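Glutamate--cysteine ligase GshA (Methylobacillus flagellatus KT, PDB 3K1T) probably acts as a ligase that joins glutamate to cysteine, the step that opens glutathione synthesis. Local coordinates at residues A[274-279]-A[330-335]; A[338-343]-A[358-363]; A[45-50]-A[61-66]; A[18-23]-A[393-398]. One frame throughout, in Å; residues are numbered along the deposited sequence.

How the contacts relate
Contacts 1, 2 and 3 are buried, whereas contact 4 lies at the surface. Contacts 2 and 3 are two hairpins of one antiparallel sheet, in which strands 45-52 and 340-349 are neighbours. A salt bridge from Asp49 to Arg359 ties them, and both touch the same sulfate. Their chemistry is that of strand ladders with polar groups on one face. Contact 1 joins two loops by ring stacking, and its segment 330-335 leads into the sheet of contact 2, with Thr333 and Glu335 probably hydrogen-bonded to Ala342 and Tyr358. Contact 4, about 24 Å from contacts 2 and 3 between centres, pairs a helix with a turn through a proline and two acids.

Contact 1. Residues A[274-279]-A[330-335]; sequences VKQEPF and GVYTFE
Phe279 sets the edge of its ring against a face of Tyr332, a T-shaped pair with centroids 5.1 Å apart and planes at 73°. Phe279 CE1 stands over the centre of the tyrosine ring. On the opposite face of Tyr332 lies the stem of Gln276, whose CB is 3.7 Å from Tyr332 CE2, so the tyrosine is sandwiched between two residues of segment 274-279. Its hydroxyl completes the grip: Tyr332 OH donates to Glu277 O at 2.5 Å, in the carbonyl plane and on a lone pair.

The Phe279 CG takes the crowded position between backbone N and carbonyl carbon (chi1 75°), and one face of the ring is laid on Gly330 CA, 3.5 Å from its centroid. A CB on Gly330 would run into Phe279 CE2, which is why a glycine suits this place. Gly330 N also donates to Phe279 O at 2.8 Å, and a water bridges Phe279 N to Gly330 O. Farther along, Gln276 and Phe334 meet tip to tip.

The tyrosine hydroxyl and the Gly330 N-H each occupy one carbonyl of segment 274-279, so the loops are joined by directed polar bonds as well as by ring packing.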
loop_
_atom_site.group_PDB
_atom_site.type_symbol
_atom_site.label_atom_id
_atom_site.label_comp_id
_atom_site.label_asym_id
_atom_site.label_seq_id
_atom_site.Cartn_x
_atom_site.Cartn_y
_atom_site.Cartn_z
ATOM N N VAL A 274 -22.979 32.574 7.117
ATOM C CA VAL A 274 -22.379 32.676 5.805
ATOM C C VAL A 274 -22.966 33.869 5.053
ATOM O O VAL A 274 -24.179 33.997 4.953
ATOM C CB VAL A 274 -22.641 31.365 4.990
ATOM C CG1 VAL A 274 -22.146 31.492 3.572
ATOM C CG2 VAL A 274 -22.016 30.142 5.710
ATOM N N LYS A 275 -22.109 34.713 4.500
ATOM C CA LYS A 275 -22.566 35.905 3.792
ATOM C C LYS A 275 -22.541 35.819 2.284
ATOM O O LYS A 275 -23.062 36.699 1.630
ATOM C CB LYS A 275 -21.774 37.128 4.248
ATOM C CG LYS A 275 -21.951 37.397 5.756
ATOM C CD LYS A 275 -23.406 37.731 6.128
ATOM C CE LYS A 275 -23.608 37.571 7.620
ATOM N NZ LYS A 275 -24.936 38.064 8.059
ATOM N N GLN A 276 -21.943 34.774 1.726
ATOM C CA GLN A 276 -21.961 34.606 0.275
ATOM C C GLN A 276 -23.368 34.251 -0.218
ATOM O O GLN A 276 -24.180 33.728 0.514
ATOM C CB GLN A 276 -20.958 33.543 -0.195
ATOM C CG GLN A 276 -19.515 34.013 -0.222
ATOM C CD GLN A 276 -18.851 33.868 1.131
ATOM O OE1 GLN A 276 -19.364 33.195 2.010
ATOM N NE2 GLN A 276 -17.693 34.456 1.281
ATOM N N GLU A 277 -23.637 34.568 -1.486
ATOM C CA GLU A 277 -24.924 34.270 -2.129
ATOM C C GLU A 277 -25.077 32.768 -2.389
ATOM O O GLU A 277 -24.163 32.153 -2.931
ATOM C CB GLU A 277 -25.014 34.961 -3.485
ATOM C CG GLU A 277 -24.865 36.481 -3.497
ATOM C CD GLU A 277 -25.202 37.041 -4.868
ATOM O OE1 GLU A 277 -26.387 36.979 -5.253
ATOM O OE2 GLU A 277 -24.280 37.502 -5.575
ATOM N N PRO A 278 -26.223 32.172 -2.016
ATOM C CA PRO A 278 -26.481 30.796 -2.444
ATOM C C PRO A 278 -26.505 30.702 -3.967
ATOM O O PRO A 278 -26.925 31.647 -4.628
ATOM C CB PRO A 278 -27.868 30.488 -1.878
ATOM C CG PRO A 278 -28.081 31.472 -0.773
ATOM C CD PRO A 278 -27.277 32.684 -1.123
ATOM N N PHE A 279 -26.035 29.575 -4.503
ATOM C CA PHE A 279 -26.125 29.305 -5.927
ATOM C C PHE A 279 -26.485 27.872 -6.145
ATOM O O PHE A 279 -26.244 27.026 -5.285
ATOM C CB PHE A 279 -24.866 29.747 -6.728
ATOM C CG PHE A 279 -23.647 28.862 -6.589
ATOM C CD1 PHE A 279 -22.821 28.945 -5.453
ATOM C CD2 PHE A 279 -23.294 27.976 -7.616
ATOM C CE1 PHE A 279 -21.629 28.142 -5.346
ATOM C CE2 PHE A 279 -22.118 27.197 -7.540
ATOM C CZ PHE A 279 -21.291 27.262 -6.383
ATOM N N GLY A 330 -24.763 24.614 -4.984
ATOM C CA GLY A 330 -23.384 24.928 -5.346
ATOM C C GLY A 330 -22.548 25.104 -4.085
ATOM O O GLY A 330 -23.061 25.612 -3.083
ATOM N N VAL A 331 -21.296 24.647 -4.126
ATOM C CA VAL A 331 -20.364 24.747 -2.972
ATOM C C VAL A 331 -19.225 25.638 -3.404
ATOM O O VAL A 331 -18.703 25.496 -4.501
ATOM C CB VAL A 331 -19.845 23.360 -2.571
ATOM C CG1 VAL A 331 -18.905 23.456 -1.317
ATOM C CG2 VAL A 331 -21.049 22.405 -2.306
ATOM N N TYR A 332 -18.867 26.598 -2.569
ATOM C CA TYR A 332 -17.755 27.510 -2.852
ATOM C C TYR A 332 -16.447 26.816 -2.564
ATOM O O TYR A 332 -16.375 25.922 -1.689
ATOM C CB TYR A 332 -17.856 28.770 -1.974
ATOM C CG TYR A 332 -18.913 29.726 -2.461
ATOM C CD1 TYR A 332 -18.613 30.684 -3.417
ATOM C CD2 TYR A 332 -20.208 29.668 -1.956
ATOM C CE1 TYR A 332 -19.586 31.559 -3.893
ATOM C CE2 TYR A 332 -21.200 30.538 -2.424
ATOM C CZ TYR A 332 -20.882 31.477 -3.404
ATOM O OH TYR A 332 -21.847 32.357 -3.870
ATOM N N THR A 333 -15.403 27.196 -3.303
ATOM C CA THR A 333 -14.046 26.925 -2.849
ATOM C C THR A 333 -13.355 28.256 -2.549
ATOM O O THR A 333 -13.339 29.150 -3.401
ATOM C CB THR A 333 -13.169 26.133 -3.835
ATOM O OG1 THR A 333 -11.779 26.180 -3.386
ATOM C CG2 THR A 333 -13.281 26.678 -5.302
ATOM N N PHE A 334 -12.782 28.383 -1.347
ATOM C CA PHE A 334 -12.019 29.585 -0.991
ATOM C C PHE A 334 -10.527 29.311 -0.918
ATOM O O PHE A 334 -9.764 30.175 -0.511
ATOM C CB PHE A 334 -12.529 30.211 0.312
ATOM C CG PHE A 334 -13.951 30.643 0.222
ATOM C CD1 PHE A 334 -14.322 31.626 -0.671
ATOM C CD2 PHE A 334 -14.927 30.008 0.940
ATOM C CE1 PHE A 334 -15.655 32.018 -0.795
ATOM C CE2 PHE A 334 -16.256 30.394 0.829
ATOM C CZ PHE A 334 -16.617 31.405 -0.049
ATOM N N GLU A 335 -10.086 28.139 -1.368
ATOM C CA GLU A 335 -8.647 27.896 -1.434
ATOM C C GLU A 335 -8.066 28.681 -2.625
ATOM O O GLU A 335 -8.661 28.689 -3.708
ATOM C CB GLU A 335 -8.356 26.407 -1.578
ATOM C CG GLU A 335 -8.841 25.579 -0.407
ATOM C CD GLU A 335 -8.263 24.153 -0.427
ATOM O OE1 GLU A 335 -7.061 23.992 -0.124
ATOM O OE2 GLU A 335 -9.000 23.216 -0.791
HETATM O O HOH W 1 -24.899 27.758 -2.534
#

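Contact 2. Residues A[338-343]-A[358-363]; sequences KDAVAE and YRVHTS. With SO4 (sulfate ion), chain B.
Val341 and His361 point the same way, and the branch CG1 of the valine is a bump set over the centre of the flat imidazole, 3.8 Å from its centroid. On the face of Ala342 and Val360, small residues make the hollows. Val360 CG1 presses into the one left by Ala340, at a tight 3.4 Å from Ala340 CB, and the Tyr358 ring leans in beside Ala342, Tyr358 CD1 lying 3.9 Å from Ala342 CB. A bulkier residue than alanine would meet the valine branch or the ring at either place.

Strands 340-349 and 352-361, which carry these side chains, form an antiparallel beta hairpin. Glu343 and Arg359 are a hydrogen-bonded pair, with Arg359 N 2.8 Å from Glu343 O, and Ala342 and Val360 a non-hydrogen-bonded one.

The imidazole under Val341 is fixed at its edge as well: His361 NE2 donates to Glu343 OE2 at 2.7 Å, using the anti lone pair of a carboxylate nearly coplanar with the ring. Arg51 shares OE2, and Glu368 takes His361 ND1. An alanine in place of His361 would probably leave Glu343 OE2 without one of its mates and open a gap beneath Val341 CG1. Arg359 runs out with its chain extended from CG to NE, and its NH2 meets the sulfate O1 at 2.9 Å, the guanidinium presenting its edge.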
loop_
_atom_site.group_PDB
_atom_site.type_symbol
_atom_site.label_atom_id
_atom_site.label_comp_id
_atom_site.label_asym_id
_atom_site.label_seq_id
_atom_site.Cartn_x
_atom_site.Cartn_y
_atom_site.Cartn_z
ATOM N N LYS A 338 -2.035 32.051 -4.318
ATOM C CA LYS A 338 -1.886 33.466 -4.566
ATOM C C LYS A 338 -3.201 34.005 -5.110
ATOM O O LYS A 338 -4.194 33.883 -4.439
ATOM C CB LYS A 338 -0.669 33.754 -5.456
ATOM C CG LYS A 338 -0.210 35.214 -5.367
ATOM C CD LYS A 338 1.176 35.441 -5.954
ATOM C CE LYS A 338 1.509 36.931 -5.931
ATOM N NZ LYS A 338 2.883 37.182 -6.438
ATOM N N ASP A 339 -3.235 34.515 -6.327
ATOM C CA ASP A 339 -4.479 35.066 -6.879
ATOM C C ASP A 339 -5.405 34.037 -7.542
ATOM O O ASP A 339 -6.513 34.383 -7.912
ATOM C CB ASP A 339 -4.147 36.147 -7.892
ATOM C CG ASP A 339 -3.172 35.670 -8.948
ATOM O OD1 ASP A 339 -2.143 35.040 -8.596
ATOM O OD2 ASP A 339 -3.456 35.921 -10.135
ATOM N N ALA A 340 -4.956 32.793 -7.689
ATOM C CA ALA A 340 -5.730 31.789 -8.424
ATOM C C ALA A 340 -6.549 30.925 -7.471
ATOM O O ALA A 340 -5.999 30.371 -6.522
ATOM C CB ALA A 340 -4.770 30.880 -9.255
ATOM N N VAL A 341 -7.825 30.716 -7.792
ATOM C CA VAL A 341 -8.659 29.754 -7.068
ATOM C C VAL A 341 -8.124 28.316 -7.311
ATOM O O VAL A 341 -7.663 27.976 -8.424
ATOM C CB VAL A 341 -10.096 29.862 -7.500
ATOM C CG1 VAL A 341 -10.948 28.694 -6.911
ATOM C CG2 VAL A 341 -10.639 31.250 -7.079
ATOM N N ALA A 342 -8.132 27.503 -6.273
ATOM C CA ALA A 342 -7.676 26.119 -6.355
ATOM C C ALA A 342 -8.735 25.211 -5.754
ATOM O O ALA A 342 -9.460 25.630 -4.847
ATOM C CB ALA A 342 -6.354 25.955 -5.607
ATOM N N GLU A 343 -8.828 23.958 -6.242
ATOM C CA GLU A 343 -9.717 22.979 -5.659
ATOM C C GLU A 343 -9.136 21.574 -5.822
ATOM O O GLU A 343 -8.593 21.254 -6.872
ATOM C CB GLU A 343 -11.150 23.080 -6.213
ATOM C CG GLU A 343 -11.304 23.051 -7.747
ATOM C CD GLU A 343 -12.691 23.467 -8.167
ATOM O OE1 GLU A 343 -13.622 22.658 -7.920
ATOM O OE2 GLU A 343 -12.860 24.598 -8.703
ATOM N N TYR A 358 -4.220 19.645 -6.888
ATOM C CA TYR A 358 -5.149 20.762 -7.033
ATOM C C TYR A 358 -5.359 21.166 -8.494
ATOM O O TYR A 358 -4.405 21.203 -9.270
ATOM C CB TYR A 358 -4.610 21.982 -6.310
ATOM C CG TYR A 358 -4.767 21.972 -4.801
ATOM C CD1 TYR A 358 -5.960 22.350 -4.229
ATOM C CD2 TYR A 358 -3.702 21.627 -3.957
ATOM C CE1 TYR A 358 -6.104 22.418 -2.846
ATOM C CE2 TYR A 358 -3.848 21.698 -2.543
ATOM C CZ TYR A 358 -5.052 22.095 -2.017
ATOM O OH TYR A 358 -5.221 22.183 -0.633
ATOM N N ARG A 359 -6.589 21.526 -8.825
ATOM C CA ARG A 359 -6.889 22.236 -10.069
ATOM C C ARG A 359 -6.800 23.728 -9.742
ATOM O O ARG A 359 -7.631 24.241 -8.993
ATOM C CB ARG A 359 -8.294 21.929 -10.566
ATOM C CG ARG A 359 -8.614 20.429 -10.789
ATOM C CD ARG A 359 -10.038 20.247 -11.288
ATOM N NE ARG A 359 -10.498 18.861 -11.117
ATOM C CZ ARG A 359 -10.105 17.824 -11.863
ATOM N NH1 ARG A 359 -9.303 18.015 -12.895
ATOM N NH2 ARG A 359 -10.534 16.587 -11.585
ATOM N N VAL A 360 -5.807 24.391 -10.323
ATOM C CA VAL A 360 -5.552 25.796 -10.093
ATOM C C VAL A 360 -6.126 26.522 -11.299
ATOM O O VAL A 360 -5.637 26.377 -12.433
ATOM C CB VAL A 360 -4.034 26.084 -9.873
ATOM C CG1 VAL A 360 -3.751 27.629 -9.650
ATOM C CG2 VAL A 360 -3.443 25.260 -8.711
ATOM N N HIS A 361 -7.201 27.250 -11.067
ATOM C CA HIS A 361 -7.937 27.939 -12.142
ATOM C C HIS A 361 -7.036 28.868 -12.953
ATOM O O HIS A 361 -6.256 29.647 -12.392
ATOM C CB HIS A 361 -9.102 28.788 -11.588
ATOM C CG HIS A 361 -10.222 28.004 -10.987
ATOM N ND1 HIS A 361 -11.523 28.461 -10.993
ATOM C CD2 HIS A 361 -10.236 26.845 -10.288
ATOM C CE1 HIS A 361 -12.283 27.622 -10.322
ATOM N NE2 HIS A 361 -11.537 26.608 -9.926
ATOM N N THR A 362 -7.153 28.787 -14.282
ATOM C CA THR A 362 -6.454 29.728 -15.167
ATOM C C THR A 362 -7.212 31.053 -15.305
ATOM O O THR A 362 -6.598 32.073 -15.513
ATOM C CB THR A 362 -6.188 29.129 -16.569
ATOM O OG1 THR A 362 -7.423 28.696 -17.113
ATOM C CG2 THR A 362 -5.265 27.921 -16.494
ATOM N N SER A 363 -8.529 31.049 -15.203
ATOM C CA SER A 363 -9.295 32.284 -15.176
ATOM C C SER A 363 -9.084 33.021 -13.855
ATOM O O SER A 363 -8.709 32.416 -12.839
ATOM C CB SER A 363 -10.786 32.020 -15.358
ATOM O OG SER A 363 -11.049 31.473 -16.644
HETATM S S SO4 B . -9.800 13.419 -13.269
HETATM O O1 SO4 B . -9.060 14.657 -13.180
HETATM O O2 SO4 B . -9.126 12.665 -12.259
HETATM O O3 SO4 B . -11.193 13.587 -12.921
HETATM O O4 SO4 B . -9.652 12.809 -14.609
HETATM O O HOH W 2 -8.978 32.096 -10.100
HETATM O O HOH W 3 -11.140 19.343 -8.306
#

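Contact 3. Residues A[45-50]-A[61-66]; sequences YASVDL and DTNLFP. With SO4 (sulfate ion), chain B.
Ser47 faces Asn63 in the beta hairpin formed by strands 45-52 and 57-63, close to the centre of the chain. The two are a hydrogen-bonded antiparallel pair, Ser47 N to Asn63 O at 2.9 Å and Asn63 N to Ser47 O at 2.8 Å. Asp49 N bonds to Asp61 O further on.

On the face that carries these residues the short polar side chains of Ser47 and Asn63 hold a sulfate, probably from the crystallisation liquor. Ser47 OG, placed between its backbone N and carbonyl carbon (chi1 66°), donates to sulfate O2 at 2.8 Å, and Asn63 ND2 gives sulfate O3 a nearly straight bond of 3.0 Å. Gly67 N and Arg359 complete the grip. Asp49 and Asp61 lie side by side, their OD2 atoms 4.3 Å apart. The salt bridge from Asp49 to Arg359 probably offsets that repulsion.

Val48 and Thr62 occupy the other face, also side by side, and here beta-branched bulk suits a sheet packed under helix 398-421, which meets Val48 through Ala412.

At the far end Pro66 lays CD over one face of the Tyr45 ring, 3.8 Å from its centroid, a CH-pi contact between two stiff rings. The Tyr45 hydroxyl is held by Leu176 and Asn177. A water joins Tyr45 O to Leu64 O where the ladder ends. Just past the strand, Asn63 OD1 accepts from Phe65 N at 2.9 Å, the donor standing above the carbonyl plane: an Asx turn at the end of an antiparallel hairpin.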
loop_
_atom_site.group_PDB
_atom_site.type_symbol
_atom_site.label_atom_id
_atom_site.label_comp_id
_atom_site.label_asym_id
_atom_site.label_seq_id
_atom_site.Cartn_x
_atom_site.Cartn_y
_atom_site.Cartn_z
ATOM N N TYR A 45 -10.048 1.892 -9.501
ATOM C CA TYR A 45 -9.530 3.229 -9.323
ATOM C C TYR A 45 -10.636 4.282 -9.392
ATOM O O TYR A 45 -11.746 3.998 -9.855
ATOM C CB TYR A 45 -8.350 3.546 -10.266
ATOM C CG TYR A 45 -8.564 3.524 -11.770
ATOM C CD1 TYR A 45 -9.821 3.335 -12.371
ATOM C CD2 TYR A 45 -7.460 3.661 -12.613
ATOM C CE1 TYR A 45 -9.961 3.289 -13.783
ATOM C CE2 TYR A 45 -7.586 3.646 -13.997
ATOM C CZ TYR A 45 -8.834 3.470 -14.592
ATOM O OH TYR A 45 -8.911 3.476 -15.978
ATOM N N ALA A 46 -10.333 5.486 -8.905
ATOM C CA ALA A 46 -11.304 6.569 -8.874
ATOM C C ALA A 46 -10.644 7.873 -8.482
ATOM O O ALA A 46 -9.598 7.890 -7.806
ATOM C CB ALA A 46 -12.436 6.236 -7.870
ATOM N N SER A 47 -11.280 8.972 -8.858
ATOM C CA SER A 47 -10.899 10.282 -8.339
ATOM C C SER A 47 -12.134 11.039 -7.889
ATOM O O SER A 47 -13.233 10.881 -8.476
ATOM C CB SER A 47 -10.109 11.106 -9.356
ATOM O OG SER A 47 -10.878 11.455 -10.474
ATOM N N VAL A 48 -11.978 11.834 -6.823
ATOM C CA VAL A 48 -13.083 12.620 -6.313
ATOM C C VAL A 48 -12.637 14.070 -6.151
ATOM O O VAL A 48 -11.607 14.327 -5.507
ATOM C CB VAL A 48 -13.611 12.062 -4.951
ATOM C CG1 VAL A 48 -14.668 13.002 -4.339
ATOM C CG2 VAL A 48 -14.185 10.651 -5.132
ATOM N N ASP A 49 -13.389 14.977 -6.768
ATOM C CA ASP A 49 -13.204 16.421 -6.648
ATOM C C ASP A 49 -13.933 16.901 -5.393
ATOM O O ASP A 49 -15.133 16.611 -5.230
ATOM C CB ASP A 49 -13.840 17.179 -7.810
ATOM C CG ASP A 49 -13.165 16.928 -9.168
ATOM O OD1 ASP A 49 -12.231 16.112 -9.263
ATOM O OD2 ASP A 49 -13.586 17.588 -10.166
ATOM N N LEU A 50 -13.223 17.653 -4.536
ATOM C CA LEU A 50 -13.824 18.272 -3.373
ATOM C C LEU A 50 -13.793 19.798 -3.482
ATOM O O LEU A 50 -12.973 20.356 -4.210
ATOM C CB LEU A 50 -13.058 17.887 -2.107
ATOM C CG LEU A 50 -12.836 16.398 -1.796
ATOM C CD1 LEU A 50 -11.938 16.283 -0.516
ATOM C CD2 LEU A 50 -14.184 15.658 -1.649
ATOM N N ASP A 61 -17.685 15.886 -7.636
ATOM C CA ASP A 61 -17.604 14.988 -8.798
ATOM C C ASP A 61 -16.868 13.703 -8.405
ATOM O O ASP A 61 -15.854 13.750 -7.651
ATOM C CB ASP A 61 -16.820 15.645 -9.954
ATOM C CG ASP A 61 -16.685 14.719 -11.194
ATOM O OD1 ASP A 61 -17.674 14.706 -11.935
ATOM O OD2 ASP A 61 -15.613 14.037 -11.404
ATOM N N THR A 62 -17.361 12.577 -8.896
ATOM C CA THR A 62 -16.711 11.276 -8.724
ATOM C C THR A 62 -16.458 10.725 -10.122
ATOM O O THR A 62 -17.397 10.664 -10.963
ATOM C CB THR A 62 -17.573 10.312 -7.941
ATOM O OG1 THR A 62 -17.844 10.885 -6.647
ATOM C CG2 THR A 62 -16.855 8.947 -7.722
ATOM N N ASN A 63 -15.208 10.367 -10.389
ATOM C CA ASN A 63 -14.830 9.853 -11.700
ATOM C C ASN A 63 -14.259 8.434 -11.541
ATOM O O ASN A 63 -13.238 8.234 -10.910
ATOM C CB ASN A 63 -13.830 10.822 -12.308
ATOM C CG ASN A 63 -13.435 10.470 -13.773
ATOM O OD1 ASN A 63 -13.928 9.507 -14.369
ATOM N ND2 ASN A 63 -12.524 11.264 -14.324
ATOM N N LEU A 64 -14.909 7.454 -12.142
ATOM C CA LEU A 64 -14.407 6.062 -12.117
ATOM C C LEU A 64 -13.426 5.735 -13.241
ATOM O O LEU A 64 -12.994 4.573 -13.379
ATOM C CB LEU A 64 -15.588 5.093 -12.157
ATOM C CG LEU A 64 -16.552 5.171 -10.986
ATOM C CD1 LEU A 64 -17.698 4.185 -11.200
ATOM C CD2 LEU A 64 -15.829 4.937 -9.669
ATOM N N PHE A 65 -13.053 6.762 -14.001
ATOM C CA PHE A 65 -12.083 6.680 -15.100
ATOM C C PHE A 65 -11.073 7.840 -15.037
ATOM O O PHE A 65 -10.977 8.668 -15.953
ATOM C CB PHE A 65 -12.833 6.680 -16.453
ATOM C CG PHE A 65 -14.110 5.896 -16.432
ATOM C CD1 PHE A 65 -15.296 6.493 -15.973
ATOM C CD2 PHE A 65 -14.144 4.573 -16.874
ATOM C CE1 PHE A 65 -16.489 5.789 -15.952
ATOM C CE2 PHE A 65 -15.334 3.844 -16.854
ATOM C CZ PHE A 65 -16.508 4.443 -16.375
ATOM N N PRO A 66 -10.306 7.928 -13.934
ATOM C CA PRO A 66 -9.472 9.116 -13.729
ATOM C C PRO A 66 -8.432 9.295 -14.819
ATOM O O PRO A 66 -7.816 8.314 -15.249
ATOM C CB PRO A 66 -8.816 8.883 -12.340
ATOM C CG PRO A 66 -9.201 7.532 -11.913
ATOM C CD PRO A 66 -10.245 6.979 -12.801
HETATM S S SO4 B . -9.800 13.419 -13.269
HETATM O O1 SO4 B . -9.060 14.657 -13.180
HETATM O O2 SO4 B . -9.126 12.665 -12.259
HETATM O O3 SO4 B . -11.193 13.587 -12.921
HETATM O O4 SO4 B . -9.652 12.809 -14.609
HETATM O O HOH W 4 -13.187 2.534 -11.644
HETATM O O HOH W 5 -12.954 13.623 -10.195
#

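Contact 4. Residues A[18-23]-A[393-398]; sequences LEKRLL and GAPDAA
Pro395 packs against Glu19, Lys20 and Leu23 of helix 13-23 in this surface contact. It stands second in a type I beta turn running from Ala394 to Ala397, a place where a ring that holds phi near -60° fits well. Ala397 N closes the turn on Ala394 O at 3.0 Å, and Ala397 is itself the N-cap of helix 398-421. The contact thus joins the turn before helix 398-421 to helix 13-23.

The tight part is around Glu19. Its CB lies 3.9 Å from Pro395 CB, and its CG, anti to the carbonyl carbon (chi1 -71°), starts an extended chain that passes Pro395 O, with CD 3.1 Å from that oxygen. Beyond it Glu19 OE2 comes within 2.6 Å of Asp396 OD1, the two carboxylate planes 38° apart. Two acid oxygens so close probably share a proton, one acid being neutral. Arg401 forms a salt bridge with Asp396 OD1 and would further steady the pair. An alanine at Glu19 would probably leave Asp396 OD1 without its acid neighbour, though still with Arg401, and open a gap beside Pro395 O.

Leu23 adds an apolar contact, CD1 at 3.9 Å from Pro395 CA. The loose side belongs to Lys20, an exposed residue suited to a helix surface: only its aliphatic stem engages the proline. The chain bends at chi3 (-89°) past the point where Lys20 CG rests 3.7 Å from Pro395 CG.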
loop_
_atom_site.group_PDB
_atom_site.type_symbol
_atom_site.label_atom_id
_atom_site.label_comp_id
_atom_site.label_asym_id
_atom_site.label_seq_id
_atom_site.Cartn_x
_atom_site.Cartn_y
_atom_site.Cartn_z
ATOM N N LEU A 18 -15.775 19.738 11.935
ATOM C CA LEU A 18 -15.605 18.457 11.226
ATOM C C LEU A 18 -14.265 17.810 11.511
ATOM O O LEU A 18 -14.208 16.606 11.845
ATOM C CB LEU A 18 -15.795 18.658 9.740
ATOM C CG LEU A 18 -15.475 17.458 8.826
ATOM C CD1 LEU A 18 -16.350 16.256 9.119
ATOM C CD2 LEU A 18 -15.601 17.886 7.353
ATOM N N GLU A 19 -13.180 18.573 11.356
ATOM C CA GLU A 19 -11.844 18.049 11.636
ATOM C C GLU A 19 -11.727 17.509 13.068
ATOM O O GLU A 19 -11.188 16.416 13.262
ATOM C CB GLU A 19 -10.770 19.102 11.366
ATOM C CG GLU A 19 -10.578 19.379 9.890
ATOM C CD GLU A 19 -9.811 20.674 9.572
ATOM O OE1 GLU A 19 -9.853 21.617 10.385
ATOM O OE2 GLU A 19 -9.175 20.730 8.473
ATOM N N LYS A 20 -12.239 18.258 14.045
ATOM C CA LYS A 20 -12.233 17.801 15.432
ATOM C C LYS A 20 -13.011 16.494 15.608
ATOM O O LYS A 20 -12.537 15.601 16.300
ATOM C CB LYS A 20 -12.804 18.864 16.387
ATOM C CG LYS A 20 -11.905 20.067 16.519
ATOM C CD LYS A 20 -12.359 21.042 17.617
ATOM C CE LYS A 20 -13.336 22.085 17.138
ATOM N NZ LYS A 20 -13.420 23.142 18.243
ATOM N N ARG A 21 -14.191 16.386 14.998
ATOM C CA ARG A 21 -14.972 15.147 15.097
ATOM C C ARG A 21 -14.205 13.954 14.492
ATOM O O ARG A 21 -14.192 12.858 15.079
ATOM C CB ARG A 21 -16.351 15.307 14.426
ATOM C CG ARG A 21 -17.295 16.306 15.124
ATOM C CD ARG A 21 -17.828 15.866 16.501
ATOM N NE ARG A 21 -18.827 16.857 16.897
ATOM C CZ ARG A 21 -18.548 18.072 17.395
ATOM N NH1 ARG A 21 -17.290 18.449 17.617
ATOM N NH2 ARG A 21 -19.529 18.938 17.658
ATOM N N LEU A 22 -13.560 14.158 13.329
ATOM C CA LEU A 22 -12.790 13.087 12.673
ATOM C C LEU A 22 -11.609 12.652 13.551
ATOM O O LEU A 22 -11.331 11.448 13.706
ATOM C CB LEU A 22 -12.271 13.516 11.287
ATOM C CG LEU A 22 -13.295 13.907 10.225
ATOM C CD1 LEU A 22 -12.527 14.457 8.965
ATOM C CD2 LEU A 22 -14.222 12.719 9.872
ATOM N N LEU A 23 -10.924 13.634 14.133
ATOM C CA LEU A 23 -9.723 13.351 14.928
ATOM C C LEU A 23 -10.063 12.824 16.336
ATOM O O LEU A 23 -9.197 12.312 17.012
ATOM C CB LEU A 23 -8.832 14.562 15.021
ATOM C CG LEU A 23 -8.361 15.086 13.653
ATOM C CD1 LEU A 23 -7.669 16.443 13.818
ATOM C CD2 LEU A 23 -7.460 14.084 12.895
ATOM N N GLY A 393 -2.953 17.128 17.391
ATOM C CA GLY A 393 -2.467 18.390 16.815
ATOM C C GLY A 393 -3.567 19.398 16.535
ATOM O O GLY A 393 -4.732 19.204 16.913
ATOM N N ALA A 394 -3.216 20.486 15.864
ATOM C CA ALA A 394 -4.220 21.484 15.461
ATOM C C ALA A 394 -5.176 20.832 14.442
ATOM O O ALA A 394 -4.729 20.155 13.518
ATOM C CB ALA A 394 -3.569 22.756 14.861
ATOM N N PRO A 395 -6.483 21.018 14.622
ATOM C CA PRO A 395 -7.424 20.351 13.732
ATOM C C PRO A 395 -7.228 20.695 12.246
ATOM O O PRO A 395 -7.453 19.829 11.404
ATOM C CB PRO A 395 -8.786 20.823 14.229
ATOM C CG PRO A 395 -8.567 21.358 15.623
ATOM C CD PRO A 395 -7.136 21.689 15.758
ATOM N N ASP A 396 -6.798 21.928 11.936
ATOM C CA ASP A 396 -6.525 22.318 10.543
ATOM C C ASP A 396 -5.039 22.337 10.163
ATOM O O ASP A 396 -4.677 22.900 9.139
ATOM C CB ASP A 396 -7.178 23.678 10.206
ATOM C CG ASP A 396 -7.399 23.871 8.691
ATOM O OD1 ASP A 396 -7.769 22.873 7.994
ATOM O OD2 ASP A 396 -7.194 25.027 8.191
ATOM N N ALA A 397 -4.186 21.658 10.928
ATOM C CA ALA A 397 -2.832 21.398 10.482
ATOM C C ALA A 397 -2.912 20.631 9.141
ATOM O O ALA A 397 -3.868 19.879 8.899
ATOM C CB ALA A 397 -2.048 20.574 11.524
ATOM N N ALA A 398 -1.900 20.782 8.302
ATOM C CA ALA A 398 -1.938 20.195 6.957
ATOM C C ALA A 398 -2.262 18.691 6.915
ATOM O O ALA A 398 -3.141 18.279 6.151
ATOM C CB ALA A 398 -0.623 20.491 6.163
#